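Local atomic coordinates of ribonucleoside-diphosphate reductase subunit beta (PDB entry 4N83), a protein that is the metal-binding beta subunit of a class Ib ribonucleotide reductase, which probably supplies deoxyribonucleotides for DNA synthesis. Residues F165-Y170 / S238-V243; V249-R254 / F270-D275. One frame throughout, in Å; residues are numbered along the deposited sequence.

Contact 1: F165-Y170 / S238-V243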
ATOM      1  N   PHE A 165     -19.851  -9.413  -9.545  1.00120.03           N
ATOM      2  CA  PHE A 165     -20.419  -9.463  -8.191  1.00118.56           C
ATOM      3  C   PHE A 165     -21.857  -9.999  -8.143  1.00120.76           C
ATOM      4  O   PHE A 165     -22.305 -10.457  -7.091  1.00119.74           O
ATOM      5  CB  PHE A 165     -20.382  -8.083  -7.512  1.00116.45           C
ATOM      6  CG  PHE A 165     -18.993  -7.574  -7.194  1.00114.80           C
ATOM      7  CD1 PHE A 165     -17.994  -8.427  -6.732  1.00113.65           C
ATOM      8  CD2 PHE A 165     -18.701  -6.219  -7.311  1.00113.49           C
ATOM      9  CE1 PHE A 165     -16.731  -7.944  -6.427  1.00112.12           C
ATOM     10  CE2 PHE A 165     -17.441  -5.732  -7.004  1.00111.80           C
ATOM     11  CZ  PHE A 165     -16.455  -6.596  -6.561  1.00111.30           C
ATOM     12  N   PHE A 166     -22.570  -9.941  -9.268  1.00123.32           N
ATOM     13  CA  PHE A 166     -23.954 -10.431  -9.351  1.00124.81           C
ATOM     14  C   PHE A 166     -24.108 -11.897  -8.925  1.00124.82           C
ATOM     15  O   PHE A 166     -25.106 -12.261  -8.297  1.00124.04           O
ATOM     16  CB  PHE A 166     -24.491 -10.245 -10.779  1.00127.20           C
ATOM     17  CG  PHE A 166     -25.952 -10.583 -10.935  1.00129.30           C
ATOM     18  CD1 PHE A 166     -26.926  -9.601 -10.804  1.00129.20           C
ATOM     19  CD2 PHE A 166     -26.354 -11.883 -11.226  1.00131.12           C
ATOM     20  CE1 PHE A 166     -28.269  -9.907 -10.954  1.00130.01           C
ATOM     21  CE2 PHE A 166     -27.695 -12.195 -11.373  1.00131.69           C
ATOM     22  CZ  PHE A 166     -28.654 -11.207 -11.237  1.00131.00           C
ATOM     23  N   THR A 167     -23.127 -12.730  -9.269  1.00124.76           N
ATOM     24  CA  THR A 167     -23.191 -14.170  -8.990  1.00124.92           C
ATOM     25  C   THR A 167     -23.078 -14.519  -7.492  1.00123.13           C
ATOM     26  O   THR A 167     -23.973 -15.170  -6.954  1.00122.76           O
ATOM     27  CB  THR A 167     -22.143 -14.953  -9.814  1.00125.99           C
ATOM     28  OG1 THR A 167     -22.277 -14.615 -11.200  1.00127.65           O
ATOM     29  CG2 THR A 167     -22.327 -16.457  -9.647  1.00126.84           C
ATOM     30  N   PRO A 168     -21.987 -14.099  -6.813  1.00121.23           N
ATOM     31  CA  PRO A 168     -21.878 -14.418  -5.382  1.00120.27           C
ATOM     32  C   PRO A 168     -22.933 -13.733  -4.508  1.00119.15           C
ATOM     33  O   PRO A 168     -23.318 -14.281  -3.474  1.00118.42           O
ATOM     34  CB  PRO A 168     -20.474 -13.924  -5.015  1.00119.54           C
ATOM     35  CG  PRO A 168     -20.160 -12.884  -6.033  1.00119.58           C
ATOM     36  CD  PRO A 168     -20.796 -13.378  -7.295  1.00120.68           C
ATOM     37  N   LEU A 169     -23.383 -12.547  -4.918  1.00118.54           N
ATOM     38  CA  LEU A 169     -24.477 -11.852  -4.233  1.00118.50           C
ATOM     39  C   LEU A 169     -25.809 -12.591  -4.406  1.00119.11           C
ATOM     40  O   LEU A 169     -26.658 -12.563  -3.511  1.00118.51           O
ATOM     41  CB  LEU A 169     -24.614 -10.412  -4.748  1.00118.45           C
ATOM     42  CG  LEU A 169     -23.487  -9.433  -4.398  1.00117.11           C
ATOM     43  CD1 LEU A 169     -23.631  -8.148  -5.200  1.00116.74           C
ATOM     44  CD2 LEU A 169     -23.460  -9.131  -2.907  1.00116.25           C
ATOM     45  N   TYR A 170     -25.986 -13.238  -5.557  1.00119.42           N
ATOM     46  CA  TYR A 170     -27.175 -14.052  -5.824  1.00120.27           C
ATOM     47  C   TYR A 170     -27.251 -15.244  -4.869  1.00120.27           C
ATOM     48  O   TYR A 170     -28.306 -15.520  -4.298  1.00119.90           O
ATOM     49  CB  TYR A 170     -27.182 -14.531  -7.285  1.00121.42           C
ATOM     50  CG  TYR A 170     -28.175 -15.635  -7.589  1.00123.14           C
ATOM     51  CD1 TYR A 170     -29.498 -15.343  -7.914  1.00123.88           C
ATOM     52  CD2 TYR A 170     -27.786 -16.974  -7.565  1.00123.67           C
ATOM     53  CE1 TYR A 170     -30.405 -16.352  -8.197  1.00125.13           C
ATOM     54  CE2 TYR A 170     -28.687 -17.989  -7.843  1.00124.58           C
ATOM     55  CZ  TYR A 170     -29.993 -17.673  -8.160  1.00125.72           C
ATOM     56  OH  TYR A 170     -30.887 -18.680  -8.438  1.00127.59           O
ATOM     57  N   SER A 238     -21.655 -13.765 -22.935  1.00134.84           N
ATOM     58  CA  SER A 238     -20.636 -14.814 -23.034  1.00135.09           C
ATOM     59  C   SER A 238     -20.647 -15.775 -21.837  1.00134.30           C
ATOM     60  O   SER A 238     -20.164 -16.903 -21.948  1.00134.42           O
ATOM     61  CB  SER A 238     -19.243 -14.191 -23.182  1.00134.34           C
ATOM     62  OG  SER A 238     -18.231 -15.183 -23.211  1.00133.98           O
ATOM     63  N   LEU A 239     -21.189 -15.326 -20.705  1.00133.46           N
ATOM     64  CA  LEU A 239     -21.228 -16.130 -19.481  1.00132.99           C
ATOM     65  C   LEU A 239     -22.637 -16.588 -19.099  1.00133.64           C
ATOM     66  O   LEU A 239     -22.872 -17.779 -18.896  1.00133.88           O
ATOM     67  CB  LEU A 239     -20.636 -15.335 -18.313  1.00131.68           C
ATOM     68  CG  LEU A 239     -19.138 -15.022 -18.342  1.00131.91           C
ATOM     69  CD1 LEU A 239     -18.755 -14.226 -17.102  1.00129.77           C
ATOM     70  CD2 LEU A 239     -18.311 -16.295 -18.444  1.00132.59           C
ATOM     71  N   TYR A 240     -23.567 -15.638 -19.010  1.00134.49           N
ATOM     72  CA  TYR A 240     -24.857 -15.858 -18.336  1.00134.86           C
ATOM     73  C   TYR A 240     -26.006 -16.402 -19.206  1.00135.43           C
ATOM     74  O   TYR A 240     -27.125 -16.549 -18.713  1.00134.74           O
ATOM     75  CB  TYR A 240     -25.308 -14.552 -17.662  1.00134.74           C
ATOM     76  CG  TYR A 240     -24.428 -14.116 -16.508  1.00133.92           C
ATOM     77  CD1 TYR A 240     -23.383 -13.214 -16.701  1.00133.64           C
ATOM     78  CD2 TYR A 240     -24.645 -14.601 -15.221  1.00133.56           C
ATOM     79  CE1 TYR A 240     -22.580 -12.812 -15.646  1.00132.22           C
ATOM     80  CE2 TYR A 240     -23.846 -14.205 -14.159  1.00131.72           C
ATOM     81  CZ  TYR A 240     -22.816 -13.310 -14.376  1.00131.10           C
ATOM     82  OH  TYR A 240     -22.022 -12.914 -13.325  1.00129.18           O
ATOM     83  N   ASP A 241     -25.745 -16.704 -20.477  1.00135.93           N
ATOM     84  CA  ASP A 241     -26.807 -17.176 -21.379  1.00136.75           C
ATOM     85  C   ASP A 241     -27.269 -18.607 -21.086  1.00136.76           C
ATOM     86  O   ASP A 241     -28.456 -18.909 -21.215  1.00137.47           O
ATOM     87  CB  ASP A 241     -26.391 -17.045 -22.854  1.00138.29           C
ATOM     88  CG  ASP A 241     -26.865 -15.743 -23.488  1.00138.59           C
ATOM     89  OD1 ASP A 241     -28.012 -15.320 -23.223  1.00138.07           O
ATOM     90  OD2 ASP A 241     -26.095 -15.145 -24.268  1.00139.12           O
ATOM     91  N   THR A 242     -26.339 -19.475 -20.696  1.00135.63           N
ATOM     92  CA  THR A 242     -26.666 -20.871 -20.393  1.00136.18           C
ATOM     93  C   THR A 242     -27.474 -20.995 -19.099  1.00135.35           C
ATOM     94  O   THR A 242     -28.542 -21.612 -19.085  1.00136.16           O
ATOM     95  CB  THR A 242     -25.400 -21.742 -20.285  1.00135.51           C
ATOM     96  OG1 THR A 242     -24.457 -21.120 -19.405  1.00132.77           O
ATOM     97  CG2 THR A 242     -24.768 -21.933 -21.656  1.00137.07           C
ATOM     98  N   VAL A 243     -26.957 -20.411 -18.019  1.00133.52           N
ATOM     99  CA  VAL A 243     -27.673 -20.383 -16.735  1.00132.50           C
ATOM    100  C   VAL A 243     -28.934 -19.511 -16.800  1.00133.60           C
ATOM    101  O   VAL A 243     -29.894 -19.747 -16.064  1.00132.77           O
ATOM    102  CB  VAL A 243     -26.769 -19.922 -15.563  1.00129.89           C
ATOM    103  CG1 VAL A 243     -25.722 -20.982 -15.258  1.00129.38           C
ATOM    104  CG2 VAL A 243     -26.109 -18.578 -15.850  1.00128.68           C
TER

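Contact 2: V249-R254 / F270-D275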
ATOM      1  N   VAL A 249     -28.358  -9.376 -15.163  1.00134.17           N
ATOM      2  CA  VAL A 249     -27.029  -8.763 -15.038  1.00133.54           C
ATOM      3  C   VAL A 249     -26.988  -7.422 -15.778  1.00133.74           C
ATOM      4  O   VAL A 249     -26.336  -6.478 -15.329  1.00132.83           O
ATOM      5  CB  VAL A 249     -25.914  -9.696 -15.572  1.00133.99           C
ATOM      6  CG1 VAL A 249     -24.565  -8.985 -15.594  1.00133.07           C
ATOM      7  CG2 VAL A 249     -25.826 -10.961 -14.730  1.00133.76           C
ATOM      8  N   LYS A 250     -27.686  -7.352 -16.910  1.00135.02           N
ATOM      9  CA  LYS A 250     -27.834  -6.102 -17.656  1.00134.76           C
ATOM     10  C   LYS A 250     -28.595  -5.053 -16.840  1.00133.50           C
ATOM     11  O   LYS A 250     -28.262  -3.868 -16.882  1.00133.31           O
ATOM     12  CB  LYS A 250     -28.540  -6.356 -18.991  1.00136.39           C
ATOM     13  CG  LYS A 250     -27.684  -7.109 -19.998  1.00137.38           C
ATOM     14  CD  LYS A 250     -28.494  -7.562 -21.201  1.00139.18           C
ATOM     15  CE  LYS A 250     -27.607  -8.216 -22.247  1.00140.14           C
ATOM     16  NZ  LYS A 250     -28.381  -8.649 -23.442  1.00142.53           N
ATOM     17  N   THR A 251     -29.611  -5.497 -16.099  1.00132.86           N
ATOM     18  CA  THR A 251     -30.357  -4.626 -15.187  1.00131.01           C
ATOM     19  C   THR A 251     -29.465  -4.144 -14.038  1.00129.87           C
ATOM     20  O   THR A 251     -29.581  -3.004 -13.588  1.00129.42           O
ATOM     21  CB  THR A 251     -31.584  -5.351 -14.589  1.00129.98           C
ATOM     22  OG1 THR A 251     -32.290  -6.047 -15.624  1.00129.81           O
ATOM     23  CG2 THR A 251     -32.529  -4.364 -13.916  1.00129.13           C
ATOM     24  N   PHE A 252     -28.580  -5.025 -13.576  1.00130.15           N
ATOM     25  CA  PHE A 252     -27.654  -4.720 -12.483  1.00129.29           C
ATOM     26  C   PHE A 252     -26.535  -3.780 -12.942  1.00128.74           C
ATOM     27  O   PHE A 252     -26.078  -2.933 -12.172  1.00126.21           O
ATOM     28  CB  PHE A 252     -27.070  -6.029 -11.929  1.00129.97           C
ATOM     29  CG  PHE A 252     -26.439  -5.906 -10.564  1.00129.96           C
ATOM     30  CD1 PHE A 252     -27.125  -5.320  -9.506  1.00129.75           C
ATOM     31  CD2 PHE A 252     -25.170  -6.424 -10.325  1.00130.32           C
ATOM     32  CE1 PHE A 252     -26.546  -5.224  -8.249  1.00128.90           C
ATOM     33  CE2 PHE A 252     -24.590  -6.336  -9.070  1.00128.87           C
ATOM     34  CZ  PHE A 252     -25.278  -5.736  -8.030  1.00128.15           C
ATOM     35  N   LEU A 253     -26.103  -3.932 -14.194  1.00130.53           N
ATOM     36  CA  LEU A 253     -25.050  -3.086 -14.771  1.00130.61           C
ATOM     37  C   LEU A 253     -25.509  -1.645 -14.990  1.00129.81           C
ATOM     38  O   LEU A 253     -24.758  -0.705 -14.729  1.00128.17           O
ATOM     39  CB  LEU A 253     -24.545  -3.674 -16.096  1.00133.04           C
ATOM     40  CG  LEU A 253     -23.511  -4.797 -15.979  1.00133.71           C
ATOM     41  CD1 LEU A 253     -23.356  -5.528 -17.305  1.00135.56           C
ATOM     42  CD2 LEU A 253     -22.173  -4.245 -15.503  1.00132.86           C
ATOM     43  N   ARG A 254     -26.735  -1.478 -15.480  1.00130.21           N
ATOM     44  CA  ARG A 254     -27.320  -0.149 -15.665  1.00130.01           C
ATOM     45  C   ARG A 254     -27.539   0.561 -14.326  1.00126.63           C
ATOM     46  O   ARG A 254     -27.418   1.784 -14.238  1.00125.63           O
ATOM     47  CB  ARG A 254     -28.647  -0.243 -16.426  1.00132.98           C
ATOM     48  CG  ARG A 254     -28.494  -0.571 -17.904  1.00135.91           C
ATOM     49  CD  ARG A 254     -29.840  -0.594 -18.615  1.00138.24           C
ATOM     50  NE  ARG A 254     -30.601  -1.809 -18.316  1.00139.02           N
ATOM     51  CZ  ARG A 254     -30.568  -2.938 -19.028  1.00140.48           C
ATOM     52  NH1 ARG A 254     -29.806  -3.050 -20.113  1.00141.50           N
ATOM     53  NH2 ARG A 254     -31.309  -3.973 -18.647  1.00141.22           N
ATOM     54  N   PHE A 270     -29.455   5.854 -16.343  1.00115.99           N
ATOM     55  CA  PHE A 270     -30.489   4.845 -16.595  1.00116.52           C
ATOM     56  C   PHE A 270     -31.657   4.944 -15.610  1.00115.56           C
ATOM     57  O   PHE A 270     -31.496   5.472 -14.509  1.00112.83           O
ATOM     58  CB  PHE A 270     -29.878   3.443 -16.538  1.00116.32           C
ATOM     59  CG  PHE A 270     -28.810   3.207 -17.569  1.00117.49           C
ATOM     60  CD1 PHE A 270     -27.476   3.455 -17.275  1.00116.47           C
ATOM     61  CD2 PHE A 270     -29.140   2.744 -18.836  1.00119.54           C
ATOM     62  CE1 PHE A 270     -26.490   3.243 -18.224  1.00117.66           C
ATOM     63  CE2 PHE A 270     -28.159   2.530 -19.789  1.00120.72           C
ATOM     64  CZ  PHE A 270     -26.831   2.778 -19.483  1.00120.00           C
ATOM     65  N   PRO A 271     -32.840   4.432 -16.004  1.00117.37           N
ATOM     66  CA  PRO A 271     -34.012   4.428 -15.125  1.00117.53           C
ATOM     67  C   PRO A 271     -34.090   3.222 -14.176  1.00116.76           C
ATOM     68  O   PRO A 271     -35.008   3.154 -13.354  1.00115.24           O
ATOM     69  CB  PRO A 271     -35.177   4.392 -16.118  1.00119.73           C
ATOM     70  CG  PRO A 271     -34.644   3.623 -17.276  1.00120.79           C
ATOM     71  CD  PRO A 271     -33.166   3.909 -17.346  1.00119.51           C
ATOM     72  N   ASP A 272     -33.144   2.290 -14.286  1.00117.04           N
ATOM     73  CA  ASP A 272     -33.150   1.076 -13.463  1.00116.63           C
ATOM     74  C   ASP A 272     -32.813   1.387 -12.006  1.00114.70           C
ATOM     75  O   ASP A 272     -31.677   1.738 -11.686  1.00113.89           O
ATOM     76  CB  ASP A 272     -32.155   0.047 -14.009  1.00116.98           C
ATOM     77  CG  ASP A 272     -32.533  -0.463 -15.387  1.00119.32           C
ATOM     78  OD1 ASP A 272     -32.010  -1.526 -15.787  1.00119.58           O
ATOM     79  OD2 ASP A 272     -33.346   0.192 -16.073  1.00121.05           O
ATOM     80  N   SER A 273     -33.810   1.254 -11.133  1.00114.03           N
ATOM     81  CA  SER A 273     -33.640   1.489  -9.700  1.00111.31           C
ATOM     82  C   SER A 273     -33.315   0.174  -8.983  1.00110.23           C
ATOM     83  O   SER A 273     -32.981  -0.823  -9.627  1.00110.55           O
ATOM     84  CB  SER A 273     -34.913   2.116  -9.125  1.00110.99           C
ATOM     85  OG  SER A 273     -34.708   2.565  -7.797  1.00109.64           O
ATOM     86  N   ALA A 274     -33.405   0.181  -7.654  1.00108.50           N
ATOM     87  CA  ALA A 274     -33.181  -1.023  -6.852  1.00107.58           C
ATOM     88  C   ALA A 274     -34.313  -2.042  -7.009  1.00108.95           C
ATOM     89  O   ALA A 274     -34.078  -3.246  -6.919  1.00108.95           O
ATOM     90  CB  ALA A 274     -33.008  -0.657  -5.385  1.00106.15           C
ATOM     91  N   ASP A 275     -35.534  -1.555  -7.238  1.00110.48           N
ATOM     92  CA  ASP A 275     -36.700  -2.426  -7.450  1.00112.11           C
ATOM     93  C   ASP A 275     -36.646  -3.182  -8.783  1.00114.60           C
ATOM     94  O   ASP A 275     -37.269  -4.237  -8.925  1.00115.37           O
ATOM     95  CB  ASP A 275     -38.004  -1.618  -7.377  1.00111.85           C
ATOM     96  CG  ASP A 275     -38.306  -1.102  -5.979  1.00110.05           C
ATOM     97  OD1 ASP A 275     -39.188  -0.225  -5.854  1.00109.09           O
ATOM     98  OD2 ASP A 275     -37.675  -1.566  -5.004  1.00108.37           O
TER

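Contact 1: F165-Y170 / S238-V243
Thr-167 and Tyr-240 meet because of their first torsions: chi1 of -53° in Thr-167 sets OG1 opposite its own carbonyl carbon, facing helix 211-240, and chi1 of -67° in Tyr-240 does the same for the phenol, which reaches back across the gap. This is a helix-to-helix bridge in the all-helical, ferritin-like bundle of the ribonucleotide reductase small chain. The backbones stay well apart, with the CA atoms of Thr-167 and Tyr-240 separated by 9.6 Å, so the long tyrosine ring does most of the spanning. Its hydroxyl, Tyr-240 OH, lies 2.7 Å from Thr-167 OG1, a hydrogen bond between two hydroxyls. The threonine oxygen comes to the edge of the ring, near its plane, and not over a face.

A second partner stands close by. Helix 162-173 is kinked here: Pro-168 has no N-H, and the N-H of Thr-167 also makes no bond to the turn before. The carbonyl of Ser-163, which in a regular helix would take the N-H of Thr-167, instead has a weak hydrogen bond with Tyr-240 OH. The buried hydroxyl therefore has a side-chain oxygen and, more weakly, a backbone carbonyl within reach, and its one proton cannot serve both at full strength. Val-58 of helix 49-78 also packs on the tyrosine. The predicted active-site Tyr-104 is not far away, about 11 Å between its side chain and that of Thr-167. Phe-166 adds only the flank of its side chain, its CB lying 4.4 Å from Tyr-240 OH.

Contact 2: V249-R254 / F270-D275
Arg-254, on helix 246-263, lies across Phe-270 and bonds to Asp-272, so that one side chain links its helix to two points of the loop that follows. The tightly packed part is the aliphatic half of the arginine, which lies along the ring of Phe-270. Its CG sits over one face, displaced toward the rim, 3.7 Å from the ring centroid in a CH-pi contact, with CB and CD alongside; Arg-254 CD is 3.4 Å from Phe-270 CD2. Phe-270 is tied again by its N, which bonds to Asn-258 OD1.

The chain then bends at chi3 (-76°), which turns the guanidinium away from the ring and presents NE to the acid. Arg-254 NE donates to Asp-272 OD1 over 2.9 Å, nearly straight at 167° and in the guanidinium plane, though it meets the oxygen from above the carboxylate plane. The two flat groups stand 80° apart, and Asp-272 OD2 is 4.1 Å from Arg-254 NE and 5.3 Å from Arg-254 NH2, so this is a single-point salt bridge and not a paired, two-bond one. The carbonyl oxygen of Lys-250 lies over one guanidinium face, and NH1 is hydrogen-bonded to the hydroxyl of Tyr-229 on helix 211-240. Thr-251 gives Asp-272 only its methyl, CG2 at 3.4 Å from OD1, while its OG1 bonds to the Glu-247 carbonyl one turn back.

The other side is looser. Pro-271 and Ser-273 are exposed, Ser-273 points away, and residues 273-275 make no side-chain contact with 249-254. The chemistry implies that the loop is held by an ion pair at Asp-272, and at Phe-270 by hydrocarbon and a backbone hydrogen bond, with the partly exposed position of the ion pair probably weakening its electrostatic pull.

Overall arrangement
Coming from the N terminus, the chain passes helix 162-173, runs through helices 178-206 and 211-240, and reaches the end of the latter, where contact 1 closes a loop of 67 intervening residues that are mostly helix. Helix 246-263 follows after the short turn 241-245, and contact 2 closes a much shorter loop when the chain leaves that helix and turns back along it before helix 279-285. The two loops are in series, neither nested nor crossed. Their centres are 15 Å apart, yet they touch: Val-249 packs against Phe-166 and Tyr-240, and Phe-252 against Phe-166 and Leu-169. Helix 246-263 thus joins the buried bridge to the surface loop.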